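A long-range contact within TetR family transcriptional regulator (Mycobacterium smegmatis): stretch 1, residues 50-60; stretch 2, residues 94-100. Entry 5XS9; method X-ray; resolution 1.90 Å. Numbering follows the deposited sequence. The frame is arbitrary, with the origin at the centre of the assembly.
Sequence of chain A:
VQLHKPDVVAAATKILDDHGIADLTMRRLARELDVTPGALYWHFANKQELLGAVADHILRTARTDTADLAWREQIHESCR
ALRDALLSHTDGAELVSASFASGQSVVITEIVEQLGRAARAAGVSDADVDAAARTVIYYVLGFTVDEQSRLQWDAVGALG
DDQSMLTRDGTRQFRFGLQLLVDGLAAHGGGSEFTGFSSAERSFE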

# COMPACT_ATOMS: atom_id res chain seq x y z
N LEU A 50 18.96 4.97 6.11
CA LEU A 50 19.17 3.60 6.61
C LEU A 50 18.06 2.72 6.04
O LEU A 50 18.30 1.62 5.59
CB LEU A 50 19.09 3.55 8.14
CG LEU A 50 18.99 2.14 8.76
CD1 LEU A 50 20.20 1.31 8.41
CD2 LEU A 50 18.75 2.15 10.25
N LEU A 51 16.83 3.18 6.10
CA LEU A 51 15.72 2.34 5.58
C LEU A 51 15.89 2.03 4.11
O LEU A 51 15.64 0.89 3.70
CB LEU A 51 14.37 3.00 5.88
CG LEU A 51 13.99 3.06 7.36
CD1 LEU A 51 12.78 4.01 7.58
CD2 LEU A 51 13.69 1.70 7.91
N GLY A 52 16.32 3.03 3.32
CA GLY A 52 16.68 2.81 1.90
C GLY A 52 17.71 1.68 1.64
O GLY A 52 17.55 0.86 0.72
N ALA A 53 18.76 1.62 2.45
CA ALA A 53 19.76 0.58 2.31
C ALA A 53 19.17 -0.73 2.71
O ALA A 53 19.46 -1.75 2.14
CB ALA A 53 20.96 0.88 3.22
N VAL A 54 18.38 -0.75 3.77
CA VAL A 54 17.78 -2.00 4.16
C VAL A 54 16.78 -2.46 3.04
O VAL A 54 16.70 -3.68 2.70
CB VAL A 54 17.04 -1.87 5.50
CG1 VAL A 54 16.17 -3.07 5.72
CG2 VAL A 54 17.99 -1.70 6.66
N ALA A 55 16.02 -1.52 2.50
CA ALA A 55 15.14 -1.82 1.29
C ALA A 55 15.96 -2.48 0.13
O ALA A 55 15.59 -3.54 -0.40
CB ALA A 55 14.43 -0.57 0.80
N ASP A 56 17.12 -1.90 -0.20
CA ASP A 56 17.94 -2.48 -1.30
C ASP A 56 18.52 -3.80 -0.99
O ASP A 56 18.64 -4.64 -1.85
CB ASP A 56 18.98 -1.50 -1.79
CG ASP A 56 18.32 -0.34 -2.48
OD1 ASP A 56 17.17 -0.49 -3.00
OD2 ASP A 56 18.88 0.72 -2.53
N HIS A 57 18.74 -4.06 0.29
CA HIS A 57 19.28 -5.32 0.72
C HIS A 57 18.21 -6.40 0.62
O HIS A 57 18.48 -7.50 0.13
CB HIS A 57 19.79 -5.19 2.17
CG HIS A 57 20.37 -6.45 2.71
ND1 HIS A 57 19.83 -7.11 3.79
CD2 HIS A 57 21.46 -7.16 2.34
CE1 HIS A 57 20.54 -8.20 4.04
NE2 HIS A 57 21.52 -8.25 3.17
N ILE A 58 17.02 -6.09 1.13
CA ILE A 58 15.79 -6.91 1.02
C ILE A 58 15.48 -7.25 -0.45
O ILE A 58 14.99 -8.32 -0.75
CB ILE A 58 14.57 -6.10 1.65
CG1 ILE A 58 14.61 -6.19 3.17
CG2 ILE A 58 13.20 -6.56 1.25
CD1 ILE A 58 13.66 -5.18 3.79
N LEU A 59 15.72 -6.33 -1.34
CA LEU A 59 15.36 -6.47 -2.74
C LEU A 59 16.52 -7.01 -3.62
O LEU A 59 16.35 -7.16 -4.84
CB LEU A 59 14.97 -5.06 -3.29
CG LEU A 59 13.67 -4.46 -2.79
CD1 LEU A 59 13.49 -3.04 -3.27
CD2 LEU A 59 12.49 -5.33 -3.16
N ARG A 60 17.70 -7.23 -3.02
CA ARG A 60 18.79 -7.99 -3.65
C ARG A 60 18.28 -9.21 -4.47
O ARG A 60 18.56 -9.30 -5.64
CB ARG A 60 19.73 -8.45 -2.55
CG ARG A 60 20.96 -9.26 -2.93
CD ARG A 60 21.86 -9.41 -1.70
NE ARG A 60 21.08 -9.53 -0.45
CZ ARG A 60 20.67 -10.67 0.13
NH1 ARG A 60 20.96 -11.87 -0.38
NH2 ARG A 60 19.95 -10.59 1.26
N GLU A 94 5.90 -2.75 3.56
CA GLU A 94 5.75 -1.38 4.09
C GLU A 94 7.06 -0.60 4.00
O GLU A 94 7.08 0.59 3.69
CB GLU A 94 5.32 -1.41 5.57
CG GLU A 94 5.04 -0.06 6.15
CD GLU A 94 4.76 -0.11 7.67
OE1 GLU A 94 4.37 -1.18 8.17
OE2 GLU A 94 4.97 0.91 8.36
N LEU A 95 8.14 -1.27 4.31
CA LEU A 95 9.46 -0.62 4.33
C LEU A 95 9.83 -0.26 2.89
O LEU A 95 10.27 0.87 2.64
CB LEU A 95 10.49 -1.56 4.96
CG LEU A 95 11.88 -0.96 5.31
CD1 LEU A 95 12.54 -1.68 6.43
CD2 LEU A 95 12.72 -1.05 4.06
N VAL A 96 9.63 -1.17 1.93
CA VAL A 96 9.92 -0.86 0.49
C VAL A 96 9.00 0.21 -0.06
O VAL A 96 9.48 1.11 -0.78
CB VAL A 96 9.97 -2.08 -0.39
CG1 VAL A 96 10.12 -1.70 -1.83
CG2 VAL A 96 11.14 -2.96 0.10
N SER A 97 7.71 0.18 0.34
CA SER A 97 6.78 1.30 -0.02
C SER A 97 7.27 2.64 0.40
O SER A 97 7.21 3.57 -0.40
CB SER A 97 5.36 1.14 0.50
OG SER A 97 4.89 -0.10 0.02
N ALA A 98 7.63 2.77 1.68
CA ALA A 98 8.07 4.06 2.19
C ALA A 98 9.41 4.47 1.56
O ALA A 98 9.64 5.67 1.27
CB ALA A 98 8.11 4.10 3.72
N SER A 99 10.28 3.52 1.25
CA SER A 99 11.53 3.89 0.61
C SER A 99 11.39 4.27 -0.85
O SER A 99 12.12 5.13 -1.32
CB SER A 99 12.60 2.81 0.76
OG SER A 99 12.95 2.69 2.13
N PHE A 100 10.47 3.65 -1.57
CA PHE A 100 10.14 4.05 -2.91
C PHE A 100 9.62 5.48 -2.88
O PHE A 100 10.05 6.31 -3.68
CB PHE A 100 9.05 3.14 -3.48
CG PHE A 100 8.64 3.43 -4.87
CD1 PHE A 100 9.57 3.72 -5.86
CD2 PHE A 100 7.32 3.30 -5.24
CE1 PHE A 100 9.18 4.01 -7.15
CE2 PHE A 100 6.93 3.54 -6.54
CZ PHE A 100 7.86 3.88 -7.50

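Two helical segments, one spanning 50-58 and the other 94-100, cross with their N-to-C directions 122° apart, so they run obliquely and more against each other than along. Their axes approach to 9.1 Å, and the backbones come nearest at two places: the CA atoms of Gly-52 and Ser-99 lie 5.4 Å apart, as do the CA atoms of Ala-55 and Val-96. Gly-52 and Ala-55, which carry little or no side chain, lie at these close points.

Leu-95 is the most extensively covered residue of the contact. With both chi angles t, it enters as a knob into the hole formed by Leu-51, Val-54, Ala-55 and Ile-58, residues spaced so that they line one face of a helix. Its CD2 packs 3.7 Å from Ala-55 CB and 4.2 Å from Ile-58 CD1, while its CD1 meets Leu-51 CD2 at 3.9 Å and Val-54 CG1 at 4.0 Å. CD2 also lies 3.5 Å from Leu-51 O, a carbonyl already engaged by Ala-55 N in the helix, so the methyl rests on satisfied backbone.

The next residue, Val-96, adds further apolar contacts: Val-96 CG2 packs 4.1 Å from Ala-55 CB and 4.3 Å from Ile-58 CG2, and Val-96 CG1 lies 3.9 Å from Leu-59 CD1.

Ser-99 supplies the small partner at the Gly-52 crossing. Its OG sits 3.6 Å from Gly-52 N and 3.8 Å from Ala-55 CB, a compact group where the backbones are close. No hydrogen bond joins the stretches; backbone bonds such as Ser-99 N to Leu-95 O (3.0 Å) hold each helix internally. The rule is apolar shape-matching: small residues lie where the backbones are closest, and a branched knob occupies the hole. The two stretches bury 345 Å² between them, both sides summed.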